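Local coordinates for putative uncharacterized protein (PDB 5T8V) that probably acts as a cohesin loader on chromatin, this chain being the largely helical, HEAT-repeat C-terminal fragment of the sister chromatid cohesion protein Scc2, at residues A129-M134 against A200-S205; I136-R141 against I211-T216; N222-A227 against M258-Q263; L231-T236 against T281-L286; Q263-L266 against Q271-G274. All coordinates share one frame; numbering follows the deposited sequence.

The five contacts follow the chain through one region of the fragment, all on the same side of its centre. Contacts 1 and 2 share helix 190-213, with centres about 13 Å apart, and hold it to helix 120-136 and to the loop after it. Contact 3 is about 15 Å from contact 1 and touches it where Met260 CE meets Leu204 O at 3.2 Å. Helix 218-232 serves contacts 3 and 4, and helix 247-267 serves contacts 3 and 5, which have Gln263 in common and centres about 9 Å apart. Contact 5 is nested inside the loop closed by contact 4. A bound citrate, probably from the crystallisation liquor, lies beside Lys202 of contact 1.

Contact 1. Residues A129-M134 against A200-S205; sequences AARTSM and AQKLLS
Arg131 reaches from helix 120-136 across to the turn of helix 190-213 that carries Lys202. With its CG anti to the backbone N (chi1 -176°) and its chain extended as far as NE, the arginine brings Arg131 CD to 3.6 Å from Lys202 CB. From there Arg131 NE donates to the main-chain Lys202 O at 3.1 Å. This bond is weak, with an N-H...O angle of 149°, although the acceptor lies at the guanidinium edge and in its plane. The same oxygen also receives Ser205 OG at 3.0 Å, the hydroxyl lying above the carbonyl plane. Lys202 sets out toward the arginine and then bends at chi2 and chi4: CD rests over the rim of one guanidinium face, 4.1 Å from Arg131 NH2, while NZ leads off to hydrogen-bond a citrate. Arg131 NH1 is held by Gln63, which gives NE and NH1 an acceptor each. With an alanine in place of Arg131, Lys202 O and Gln63 would probably each lose a donor, and the Lys202 methylenes would lose the flat group they lie against. Leu203 closes the apolar side, its CD1 lying 3.8 Å from Ala130 CB and 3.7 Å from Arg131 N. Helix 149-172 borders this patch, with Ala155 against Ala130 and Cys159 against Leu203. The two short axes approach to 9.3 Å at 25°, a near-parallel packing of helices consistent with the stacked layers of a HEAT-repeat solenoid.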
# COMPACT_ATOMS: atom_id res chain seq x y z
N ALA A 129 -22.03 63.17 2.39
CA ALA A 129 -22.53 63.86 3.57
C ALA A 129 -22.47 62.95 4.79
O ALA A 129 -21.99 63.35 5.86
CB ALA A 129 -23.97 64.34 3.33
N ALA A 130 -22.95 61.71 4.65
CA ALA A 130 -22.83 60.73 5.72
C ALA A 130 -21.38 60.55 6.13
O ALA A 130 -21.05 60.56 7.32
CB ALA A 130 -23.44 59.40 5.30
N ARG A 131 -20.49 60.38 5.15
CA ARG A 131 -19.07 60.22 5.47
C ARG A 131 -18.57 61.39 6.31
O ARG A 131 -17.87 61.20 7.31
CB ARG A 131 -18.25 60.09 4.19
CG ARG A 131 -16.78 59.84 4.44
CD ARG A 131 -16.07 59.33 3.21
NE ARG A 131 -14.80 58.68 3.56
CZ ARG A 131 -13.61 59.28 3.56
NH1 ARG A 131 -13.49 60.56 3.22
NH2 ARG A 131 -12.53 58.59 3.90
N THR A 132 -18.93 62.62 5.92
CA THR A 132 -18.52 63.79 6.69
C THR A 132 -19.04 63.72 8.12
O THR A 132 -18.30 63.97 9.08
CB THR A 132 -19.00 65.07 6.00
OG1 THR A 132 -18.33 65.21 4.74
CG2 THR A 132 -18.70 66.29 6.86
N SER A 133 -20.33 63.39 8.28
CA SER A 133 -20.89 63.29 9.62
C SER A 133 -20.10 62.31 10.48
O SER A 133 -19.70 62.63 11.61
CB SER A 133 -22.36 62.86 9.54
OG SER A 133 -23.14 63.84 8.88
N MET A 134 -19.86 61.10 9.96
CA MET A 134 -19.11 60.10 10.71
C MET A 134 -17.74 60.63 11.10
O MET A 134 -17.35 60.58 12.27
CB MET A 134 -18.99 58.81 9.90
CG MET A 134 -20.32 58.19 9.50
SD MET A 134 -21.44 57.91 10.88
CE MET A 134 -22.65 59.20 10.60
N ALA A 200 -19.16 55.05 -2.27
CA ALA A 200 -19.64 53.93 -1.46
C ALA A 200 -18.50 53.31 -0.66
O ALA A 200 -18.61 53.09 0.55
CB ALA A 200 -20.32 52.89 -2.35
N GLN A 201 -17.39 52.99 -1.33
CA GLN A 201 -16.23 52.44 -0.63
C GLN A 201 -15.84 53.33 0.54
O GLN A 201 -15.71 52.87 1.68
CB GLN A 201 -15.05 52.28 -1.59
CG GLN A 201 -15.21 51.19 -2.64
CD GLN A 201 -13.92 50.96 -3.41
OE1 GLN A 201 -12.87 51.52 -3.07
NE2 GLN A 201 -13.98 50.13 -4.44
N LYS A 202 -15.65 54.62 0.27
CA LYS A 202 -15.20 55.55 1.30
C LYS A 202 -16.17 55.59 2.47
O LYS A 202 -15.75 55.71 3.63
CB LYS A 202 -15.03 56.94 0.70
CG LYS A 202 -13.98 57.01 -0.40
CD LYS A 202 -12.56 56.96 0.16
CE LYS A 202 -11.53 57.13 -0.95
NZ LYS A 202 -11.68 58.43 -1.68
N LEU A 203 -17.47 55.47 2.20
CA LEU A 203 -18.45 55.46 3.29
C LEU A 203 -18.33 54.19 4.12
O LEU A 203 -18.27 54.25 5.36
CB LEU A 203 -19.86 55.61 2.73
CG LEU A 203 -20.97 55.57 3.79
CD1 LEU A 203 -20.78 56.67 4.83
CD2 LEU A 203 -22.34 55.68 3.14
N LEU A 204 -18.30 53.03 3.47
CA LEU A 204 -18.18 51.77 4.20
C LEU A 204 -16.93 51.76 5.08
O LEU A 204 -17.00 51.47 6.28
CB LEU A 204 -18.17 50.60 3.22
CG LEU A 204 -19.46 50.38 2.43
CD1 LEU A 204 -19.21 49.47 1.24
CD2 LEU A 204 -20.53 49.79 3.32
N SER A 205 -15.78 52.08 4.49
CA SER A 205 -14.55 52.15 5.28
C SER A 205 -14.69 53.17 6.41
O SER A 205 -14.17 52.95 7.51
CB SER A 205 -13.37 52.50 4.38
OG SER A 205 -13.39 53.86 4.01

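Contact 2. Residues I136-R141 against I211-T216; sequences IMCGGR and IAKVDT
Cys138 and Met137 meet Lys213 and Val214 where the loop after helix 120-136 passes the end of helix 190-213. Lys213 CD lies 3.9 Å from Cys138 CB, and the backbones are nearest at this pair, with Cys138 CA 6.1 Å from Lys213 CA. The lysine holds CG anti to its carbonyl carbon (chi1 -57°) and is extended beyond it, which places CD, and no other methylene, against Cys138 CB. Lys213 NZ ends 4.2 Å from Cys138 O, but its salt bridge is with Glu209, one helical turn earlier. Val214 directs CG1 at the main chain of Met137; the 3.1 Å between Val214 CG1 and Met137 O is close but doubtful at this resolution. The side chains touch more loosely, Val214 CG1 lying 4.5 Å from Met137 CB. No hydrogen bond crosses between the segments. In terms of fold, the contact joins an interhelical loop to the C-terminal end of a neighbouring helix in an all-helical, HEAT-repeat chain. A type I beta turn from Ile136 to Gly139 presents Met137 and Cys138 at its two central positions. Cys138 packs further against Met206 and Leu210 of helix 190-213, and Tyr147 touches the side chains of both Met137 and Val214. Beyond the turn, Gly140 has a positive phi of 80°, which favours glycine, and Arg141 anchors the loop by hydrogen bonds from NH1 to Phe75 O and Val78 O and by a salt bridge to Glu143.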
# COMPACT_ATOMS: atom_id res chain seq x y z
N ILE A 136 -16.73 63.60 11.48
CA ILE A 136 -16.92 64.57 12.55
C ILE A 136 -17.11 63.87 13.88
O ILE A 136 -16.63 64.34 14.93
CB ILE A 136 -18.11 65.50 12.23
CG1 ILE A 136 -17.73 66.45 11.09
CG2 ILE A 136 -18.54 66.29 13.47
CD1 ILE A 136 -18.90 67.23 10.52
N MET A 137 -17.80 62.72 13.88
CA MET A 137 -17.93 61.93 15.09
C MET A 137 -16.67 61.12 15.42
O MET A 137 -16.66 60.42 16.43
CB MET A 137 -19.13 60.98 14.98
CG MET A 137 -20.46 61.65 15.29
SD MET A 137 -21.83 60.49 15.29
CE MET A 137 -22.01 60.18 13.54
N CYS A 138 -15.63 61.21 14.59
CA CYS A 138 -14.37 60.52 14.85
C CYS A 138 -13.24 61.48 15.23
O CYS A 138 -12.07 61.21 14.95
CB CYS A 138 -13.96 59.69 13.63
SG CYS A 138 -15.01 58.27 13.32
N GLY A 139 -13.58 62.61 15.86
CA GLY A 139 -12.59 63.62 16.18
C GLY A 139 -12.20 63.68 17.64
O GLY A 139 -11.27 64.40 18.01
N GLY A 140 -12.90 62.92 18.49
CA GLY A 140 -12.62 62.92 19.91
C GLY A 140 -13.19 64.09 20.69
O GLY A 140 -12.93 64.19 21.89
N ARG A 141 -13.94 64.98 20.05
CA ARG A 141 -14.54 66.10 20.75
C ARG A 141 -15.68 65.62 21.65
O ARG A 141 -16.30 64.58 21.42
CB ARG A 141 -15.05 67.15 19.76
CG ARG A 141 -13.94 67.89 19.02
CD ARG A 141 -14.51 68.83 17.97
NE ARG A 141 -15.27 69.93 18.56
CZ ARG A 141 -14.96 71.22 18.49
NH1 ARG A 141 -13.88 71.63 17.83
NH2 ARG A 141 -15.74 72.12 19.07
N ILE A 211 -16.95 52.59 14.13
CA ILE A 211 -17.27 51.69 15.23
C ILE A 211 -16.10 51.49 16.18
O ILE A 211 -16.30 50.95 17.28
CB ILE A 211 -17.77 50.33 14.69
CG1 ILE A 211 -16.71 49.69 13.78
CG2 ILE A 211 -19.09 50.51 13.95
CD1 ILE A 211 -17.08 48.29 13.31
N ALA A 212 -14.90 51.91 15.81
CA ALA A 212 -13.74 51.79 16.69
C ALA A 212 -13.55 52.99 17.61
O ALA A 212 -12.84 52.87 18.61
CB ALA A 212 -12.47 51.60 15.87
N LYS A 213 -14.15 54.13 17.29
CA LYS A 213 -13.91 55.36 18.02
C LYS A 213 -15.12 55.88 18.78
O LYS A 213 -14.96 56.70 19.69
CB LYS A 213 -13.41 56.46 17.07
CG LYS A 213 -12.17 56.05 16.30
CD LYS A 213 -11.57 57.21 15.52
CE LYS A 213 -10.37 56.75 14.70
NZ LYS A 213 -9.75 57.88 13.94
N VAL A 214 -16.33 55.42 18.45
CA VAL A 214 -17.53 55.76 19.19
C VAL A 214 -18.27 54.47 19.51
O VAL A 214 -18.42 53.59 18.65
CB VAL A 214 -18.44 56.74 18.42
CG1 VAL A 214 -17.63 57.93 17.92
CG2 VAL A 214 -19.14 56.05 17.25
N ASP A 215 -18.74 54.35 20.75
CA ASP A 215 -19.52 53.19 21.14
C ASP A 215 -20.85 53.20 20.39
O ASP A 215 -21.53 54.23 20.31
CB ASP A 215 -19.75 53.17 22.65
CG ASP A 215 -18.50 52.81 23.43
OD1 ASP A 215 -17.39 53.16 22.97
OD2 ASP A 215 -18.63 52.16 24.49
N THR A 216 -21.23 52.04 19.85
CA THR A 216 -22.39 51.92 18.99
C THR A 216 -23.23 50.73 19.43
O THR A 216 -22.74 49.80 20.07
CB THR A 216 -21.98 51.77 17.52
OG1 THR A 216 -23.14 51.61 16.70
CG2 THR A 216 -21.06 50.57 17.34

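Contact 3. Residues N222-A227 against M258-Q263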
# COMPACT_ATOMS: atom_id res chain seq x y z
N ASN A 222 -24.44 44.63 14.16
CA ASN A 222 -25.01 43.43 13.54
C ASN A 222 -25.40 43.71 12.09
O ASN A 222 -25.12 42.90 11.20
CB ASN A 222 -26.23 42.96 14.34
CG ASN A 222 -25.84 42.18 15.59
OD1 ASN A 222 -24.66 42.08 15.94
ND2 ASN A 222 -26.83 41.62 16.27
N ALA A 223 -26.03 44.86 11.84
CA ALA A 223 -26.39 45.22 10.47
C ALA A 223 -25.15 45.38 9.60
O ALA A 223 -25.14 44.95 8.44
CB ALA A 223 -27.22 46.50 10.47
N LEU A 224 -24.10 46.00 10.15
CA LEU A 224 -22.86 46.15 9.39
C LEU A 224 -22.23 44.80 9.10
O LEU A 224 -21.67 44.59 8.02
CB LEU A 224 -21.88 47.05 10.15
CG LEU A 224 -22.21 48.54 10.18
CD1 LEU A 224 -21.32 49.26 11.18
CD2 LEU A 224 -22.05 49.15 8.79
N GLU A 225 -22.31 43.86 10.05
CA GLU A 225 -21.75 42.54 9.82
C GLU A 225 -22.54 41.77 8.77
O GLU A 225 -21.97 40.99 8.01
CB GLU A 225 -21.70 41.76 11.14
CG GLU A 225 -20.56 40.75 11.24
CD GLU A 225 -20.80 39.48 10.43
OE1 GLU A 225 -19.81 38.89 9.96
OE2 GLU A 225 -21.97 39.08 10.28
N PHE A 226 -23.86 41.99 8.71
CA PHE A 226 -24.67 41.35 7.68
C PHE A 226 -24.38 41.94 6.31
O PHE A 226 -24.24 41.21 5.32
CB PHE A 226 -26.15 41.50 8.04
CG PHE A 226 -27.07 40.74 7.12
CD1 PHE A 226 -27.18 39.37 7.20
CD2 PHE A 226 -27.84 41.42 6.18
CE1 PHE A 226 -28.03 38.67 6.36
CE2 PHE A 226 -28.69 40.73 5.34
CZ PHE A 226 -28.78 39.35 5.43
N ALA A 227 -24.28 43.27 6.23
CA ALA A 227 -23.99 43.92 4.95
C ALA A 227 -22.60 43.56 4.45
O ALA A 227 -22.42 43.19 3.28
CB ALA A 227 -24.12 45.44 5.11
N MET A 258 -13.96 42.79 4.24
CA MET A 258 -13.11 42.02 5.15
C MET A 258 -12.64 42.89 6.32
O MET A 258 -12.69 42.47 7.48
CB MET A 258 -11.93 41.44 4.39
CG MET A 258 -12.32 40.35 3.41
SD MET A 258 -10.90 39.65 2.55
CE MET A 258 -11.70 38.37 1.59
N ASP A 259 -12.17 44.10 6.02
CA ASP A 259 -11.75 45.01 7.09
C ASP A 259 -12.88 45.23 8.08
O ASP A 259 -12.67 45.18 9.30
CB ASP A 259 -11.29 46.34 6.49
CG ASP A 259 -9.98 46.22 5.75
OD1 ASP A 259 -9.46 45.08 5.63
OD2 ASP A 259 -9.47 47.25 5.27
N MET A 260 -14.09 45.47 7.58
CA MET A 260 -15.22 45.75 8.47
C MET A 260 -15.51 44.55 9.37
O MET A 260 -15.71 44.71 10.58
CB MET A 260 -16.45 46.11 7.64
CG MET A 260 -17.61 46.65 8.47
SD MET A 260 -19.02 47.16 7.46
CE MET A 260 -18.34 48.59 6.63
N ILE A 261 -15.53 43.35 8.80
CA ILE A 261 -15.83 42.16 9.60
C ILE A 261 -14.74 41.93 10.64
O ILE A 261 -15.03 41.52 11.77
CB ILE A 261 -16.01 40.93 8.70
CG1 ILE A 261 -17.20 41.13 7.76
CG2 ILE A 261 -16.21 39.67 9.55
CD1 ILE A 261 -17.37 40.02 6.73
N CYS A 262 -13.48 42.16 10.28
CA CYS A 262 -12.41 42.04 11.26
C CYS A 262 -12.60 43.04 12.39
O CYS A 262 -12.35 42.73 13.56
CB CYS A 262 -11.05 42.24 10.59
SG CYS A 262 -10.56 40.88 9.54
N GLN A 263 -13.03 44.26 12.06
CA GLN A 263 -13.25 45.27 13.09
C GLN A 263 -14.36 44.84 14.05
O GLN A 263 -14.16 44.82 15.27
CB GLN A 263 -13.58 46.61 12.45
CG GLN A 263 -12.36 47.47 12.24
CD GLN A 263 -11.97 48.22 13.50
OE1 GLN A 263 -12.61 49.21 13.84
NE2 GLN A 263 -10.94 47.74 14.19
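Met260 enters the interface by laying its sulfur against Leu224, and no other residue here buries as much surface. The Met260 chain leaves its backbone N behind (chi1 -170°, CG on the side remote from that nitrogen) and runs straight to SD before bending at chi3 (-68°). The extended part carries the sulfur across from helix 247-267, and the bend turns the methyl toward helix 190-213, where Leu204 lies. Met260 SD then lies 3.9 Å from Leu224 CD2, 3.9 Å from Leu224 CB and 3.7 Å from Leu224 O, the two side chains crossing at about a right angle. Ile211 of helix 190-213 and Leu156 of helix 149-172 also touch Leu224, while Leu204 and Ser208 touch Met260. The pair thus sits in an interior shared by helices 218-232, 247-267, 190-213 and 149-172, the all-helical packing of a HEAT-repeat solenoid. Glu225, Leu224 and Ile261 follow Met260 at nearly equal buried area. The bend of Glu225 at chi2 brings its carboxylate beside Ile261, with Glu225 OE1 3.7 Å from Ile261 CG2 and 4.1 Å from Ile261 CG1; these are apolar neighbours for a polar atom. Ile275 and Ile279 of helix 272-282 touch both Glu225 and Ile261. The other carboxylate oxygen, Glu225 OE2, lies close to the carboxylate of Glu278, and in this buried setting the like charges may favour protonation of one of the two acids.

Contact 4. Residues L231-T236 against T281-L286; sequences LLFIET and TSLEKL
Phe233 and Leu286 make the tight half of this contact. Leu286 CD1 sits over one face of the phenyl ring, 3.8 Å from its centroid and 25° off the ring normal, a CH-pi contact displaced toward the rim. Its nearest ring atom is Phe233 CD1 at 3.5 Å, followed by Phe233 CG at 3.7 Å. Phe233 CG is anti to the carbonyl carbon and beside the backbone N (chi1 -53°), with the CB bond already directed at 281-286, and the ring is thereby carried across to the other segment. Leu283 meets the same ring obliquely, CD1 lying 3.9 Å from Phe233 CE1, and is itself backed by Leu404 and Phe408 of helix 402-414 and by Val306 of helix 305-315. Both segments are helix ends passing into loops, the C-terminal ends of helices 218-232 and 272-282. In this HEAT-repeat protein the phenylalanine joins the two where the chain leaves the regular helices. The backbones themselves stay well apart: Phe233 CA and Leu283 CA, the closest pair, are 8.5 Å from each other. Packing thins toward Ser282, whose CB approaches the ring obliquely and comes no nearer than 4.3 Å, at Phe233 CE2, and whose hydroxyl bonds back to Glu278 O within its own helix. Phe233 and Leu283 are buried, whereas Ser282 and Leu286 remain partly exposed and form the border that solvent reaches.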
# COMPACT_ATOMS: atom_id res chain seq x y z
N LEU A 231 -21.32 41.67 1.06
CA LEU A 231 -20.30 42.14 0.13
C LEU A 231 -19.16 41.15 -0.03
O LEU A 231 -18.45 41.19 -1.04
CB LEU A 231 -19.74 43.49 0.58
CG LEU A 231 -20.39 44.77 0.05
CD1 LEU A 231 -19.69 45.97 0.65
CD2 LEU A 231 -20.35 44.83 -1.47
N LEU A 232 -18.94 40.29 0.96
CA LEU A 232 -17.82 39.36 0.91
C LEU A 232 -17.95 38.41 -0.28
O LEU A 232 -16.95 38.08 -0.93
CB LEU A 232 -17.74 38.58 2.22
CG LEU A 232 -16.57 37.61 2.40
CD1 LEU A 232 -15.25 38.35 2.50
CD2 LEU A 232 -16.81 36.76 3.64
N PHE A 233 -19.17 37.97 -0.58
CA PHE A 233 -19.44 37.03 -1.66
C PHE A 233 -19.90 37.73 -2.93
O PHE A 233 -20.67 37.16 -3.72
CB PHE A 233 -20.47 35.99 -1.22
CG PHE A 233 -20.11 35.30 0.06
CD1 PHE A 233 -19.29 34.18 0.05
CD2 PHE A 233 -20.57 35.77 1.28
CE1 PHE A 233 -18.95 33.54 1.23
CE2 PHE A 233 -20.24 35.14 2.46
CZ PHE A 233 -19.43 34.02 2.44
N ILE A 234 -19.45 38.97 -3.15
CA ILE A 234 -19.76 39.68 -4.38
C ILE A 234 -19.24 38.88 -5.56
O ILE A 234 -18.16 38.28 -5.51
CB ILE A 234 -19.15 41.09 -4.33
CG1 ILE A 234 -19.49 41.87 -5.60
CG2 ILE A 234 -17.64 41.02 -4.13
CD1 ILE A 234 -19.12 43.34 -5.52
N GLU A 235 -20.01 38.87 -6.65
CA GLU A 235 -19.68 38.08 -7.83
C GLU A 235 -18.99 38.96 -8.87
O GLU A 235 -19.59 39.41 -9.84
CB GLU A 235 -20.92 37.40 -8.40
CG GLU A 235 -21.09 35.97 -7.95
CD GLU A 235 -21.93 35.15 -8.90
OE1 GLU A 235 -23.03 35.61 -9.28
OE2 GLU A 235 -21.48 34.05 -9.30
N THR A 236 -17.71 39.20 -8.64
CA THR A 236 -16.87 39.80 -9.67
C THR A 236 -16.88 38.92 -10.92
O THR A 236 -17.02 37.70 -10.84
CB THR A 236 -15.44 39.95 -9.14
OG1 THR A 236 -15.43 40.86 -8.04
CG2 THR A 236 -14.51 40.48 -10.23
N THR A 281 -21.65 29.34 7.86
CA THR A 281 -22.90 28.79 7.36
C THR A 281 -23.43 29.57 6.15
O THR A 281 -24.06 28.97 5.27
CB THR A 281 -23.97 28.79 8.46
OG1 THR A 281 -24.19 30.12 8.92
CG2 THR A 281 -23.52 27.92 9.62
N SER A 282 -23.18 30.88 6.10
CA SER A 282 -23.47 31.63 4.89
C SER A 282 -22.77 31.01 3.68
O SER A 282 -23.35 30.92 2.59
CB SER A 282 -23.06 33.09 5.06
OG SER A 282 -23.78 33.71 6.11
N LEU A 283 -21.52 30.58 3.87
CA LEU A 283 -20.78 29.93 2.80
C LEU A 283 -21.47 28.66 2.33
O LEU A 283 -21.31 28.26 1.17
CB LEU A 283 -19.36 29.62 3.26
CG LEU A 283 -18.46 28.85 2.30
CD1 LEU A 283 -18.14 29.68 1.06
CD2 LEU A 283 -17.19 28.40 3.00
N GLU A 284 -22.23 28.01 3.21
CA GLU A 284 -22.89 26.76 2.85
C GLU A 284 -24.14 26.99 2.01
O GLU A 284 -24.50 26.14 1.20
CB GLU A 284 -23.25 25.99 4.13
CG GLU A 284 -23.59 24.53 3.90
CD GLU A 284 -23.78 23.78 5.21
OE1 GLU A 284 -23.77 24.43 6.28
OE2 GLU A 284 -23.92 22.54 5.17
N LYS A 285 -24.81 28.13 2.19
CA LYS A 285 -26.05 28.43 1.49
C LYS A 285 -25.81 29.17 0.18
O LYS A 285 -26.53 30.13 -0.14
CB LYS A 285 -26.98 29.23 2.40
CG LYS A 285 -27.20 28.61 3.77
CD LYS A 285 -27.84 27.23 3.68
CE LYS A 285 -28.00 26.59 5.05
NZ LYS A 285 -28.41 25.17 4.95
N LEU A 286 -24.82 28.76 -0.60
CA LEU A 286 -24.48 29.42 -1.85
C LEU A 286 -24.16 28.37 -2.91
O LEU A 286 -23.63 27.30 -2.58
CB LEU A 286 -23.28 30.36 -1.69
CG LEU A 286 -23.44 31.53 -0.72
CD1 LEU A 286 -22.11 32.23 -0.52
CD2 LEU A 286 -24.49 32.51 -1.21

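Contact 5. Residues Q263-L266 against Q271-G274; sequences QIFL and QRQG
Phe265 CA and Arg272 CA are the nearest alpha carbons, 5.5 Å apart, where helix 247-267 gives way through a short turn to helix 272-282. It is a short link between two consecutive helices of the HEAT-repeat fold, with Gln271 at the N-cap position of the second. Arg272 fastens the link by reaching back over the end of the first helix. A chi1 of -77° sets Arg272 CG opposite its own carbonyl carbon, and from there the extended chain takes the methylenes across the Phe265 ring and the guanidinium to carbonyls in the final turn of helix 247-267. Arg272 CG stands over the middle of one ring face, 3.6 Å from the centroid, a CH-pi contact, and Arg272 CB lies 3.4 Å from Phe265 CE2. Two adjacent carbonyls then take the guanidinium edge: Arg272 NE donates to Phe265 O at 2.9 Å (150°), and Arg272 NH2 to Leu266 O at 3.0 Å (159°), both acceptors lying close to the guanidinium plane. The positive group at a helix C-terminus is likely to interact favourably with the helix dipole. Replacing Arg272 by alanine is likely to leave Phe265 O and Leu266 O without these donors and to strip the aliphatic cover from the Phe265 ring face. Asn378 of helix 357-391 touches both side chains. Gln271 adds a looser contact, its NE2 lying 4.4 Å from Ile264 CG2.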
# COMPACT_ATOMS: atom_id res chain seq x y z
N GLN A 263 -13.03 44.26 12.06
CA GLN A 263 -13.25 45.27 13.09
C GLN A 263 -14.36 44.84 14.05
O GLN A 263 -14.16 44.82 15.27
CB GLN A 263 -13.58 46.61 12.45
CG GLN A 263 -12.36 47.47 12.24
CD GLN A 263 -11.97 48.22 13.50
OE1 GLN A 263 -12.61 49.21 13.84
NE2 GLN A 263 -10.94 47.74 14.19
N ILE A 264 -15.53 44.49 13.51
CA ILE A 264 -16.62 44.02 14.37
C ILE A 264 -16.16 42.83 15.21
O ILE A 264 -16.44 42.75 16.41
CB ILE A 264 -17.85 43.66 13.51
CG1 ILE A 264 -18.34 44.89 12.75
CG2 ILE A 264 -18.97 43.09 14.39
CD1 ILE A 264 -19.45 44.61 11.75
N PHE A 265 -15.43 41.90 14.59
CA PHE A 265 -14.95 40.71 15.29
C PHE A 265 -14.02 41.08 16.43
O PHE A 265 -14.01 40.40 17.47
CB PHE A 265 -14.25 39.79 14.29
CG PHE A 265 -13.73 38.52 14.89
CD1 PHE A 265 -12.46 38.47 15.45
CD2 PHE A 265 -14.49 37.36 14.87
CE1 PHE A 265 -11.98 37.30 16.00
CE2 PHE A 265 -14.01 36.19 15.41
CZ PHE A 265 -12.75 36.15 15.97
N LEU A 266 -13.23 42.14 16.27
CA LEU A 266 -12.23 42.49 17.26
C LEU A 266 -12.83 43.23 18.45
O LEU A 266 -12.50 42.94 19.60
CB LEU A 266 -11.13 43.33 16.60
CG LEU A 266 -10.03 43.92 17.47
CD1 LEU A 266 -8.76 44.05 16.65
CD2 LEU A 266 -10.42 45.29 18.04
N GLN A 271 -19.22 37.79 20.99
CA GLN A 271 -19.91 37.22 19.84
C GLN A 271 -18.95 36.75 18.74
O GLN A 271 -19.41 36.43 17.64
CB GLN A 271 -20.91 38.22 19.27
CG GLN A 271 -20.33 39.59 18.94
CD GLN A 271 -21.40 40.58 18.49
OE1 GLN A 271 -22.59 40.26 18.50
NE2 GLN A 271 -20.97 41.77 18.09
N ARG A 272 -17.65 36.68 19.02
CA ARG A 272 -16.70 36.25 18.00
C ARG A 272 -17.08 34.89 17.42
O ARG A 272 -17.28 34.74 16.21
CB ARG A 272 -15.29 36.22 18.58
CG ARG A 272 -14.68 37.60 18.72
CD ARG A 272 -13.34 37.55 19.42
NE ARG A 272 -12.77 38.88 19.59
CZ ARG A 272 -11.72 39.14 20.35
NH1 ARG A 272 -11.10 38.17 21.01
NH2 ARG A 272 -11.27 40.39 20.45
N GLN A 273 -17.19 33.88 18.29
CA GLN A 273 -17.61 32.56 17.84
C GLN A 273 -18.88 32.62 17.01
O GLN A 273 -19.06 31.83 16.08
CB GLN A 273 -17.81 31.63 19.04
CG GLN A 273 -18.17 30.20 18.66
CD GLN A 273 -18.43 29.31 19.86
OE1 GLN A 273 -18.32 29.75 21.01
NE2 GLN A 273 -18.79 28.06 19.60
N GLY A 274 -19.78 33.55 17.33
CA GLY A 274 -20.98 33.71 16.55
C GLY A 274 -20.65 34.13 15.13
O GLY A 274 -21.04 33.46 14.17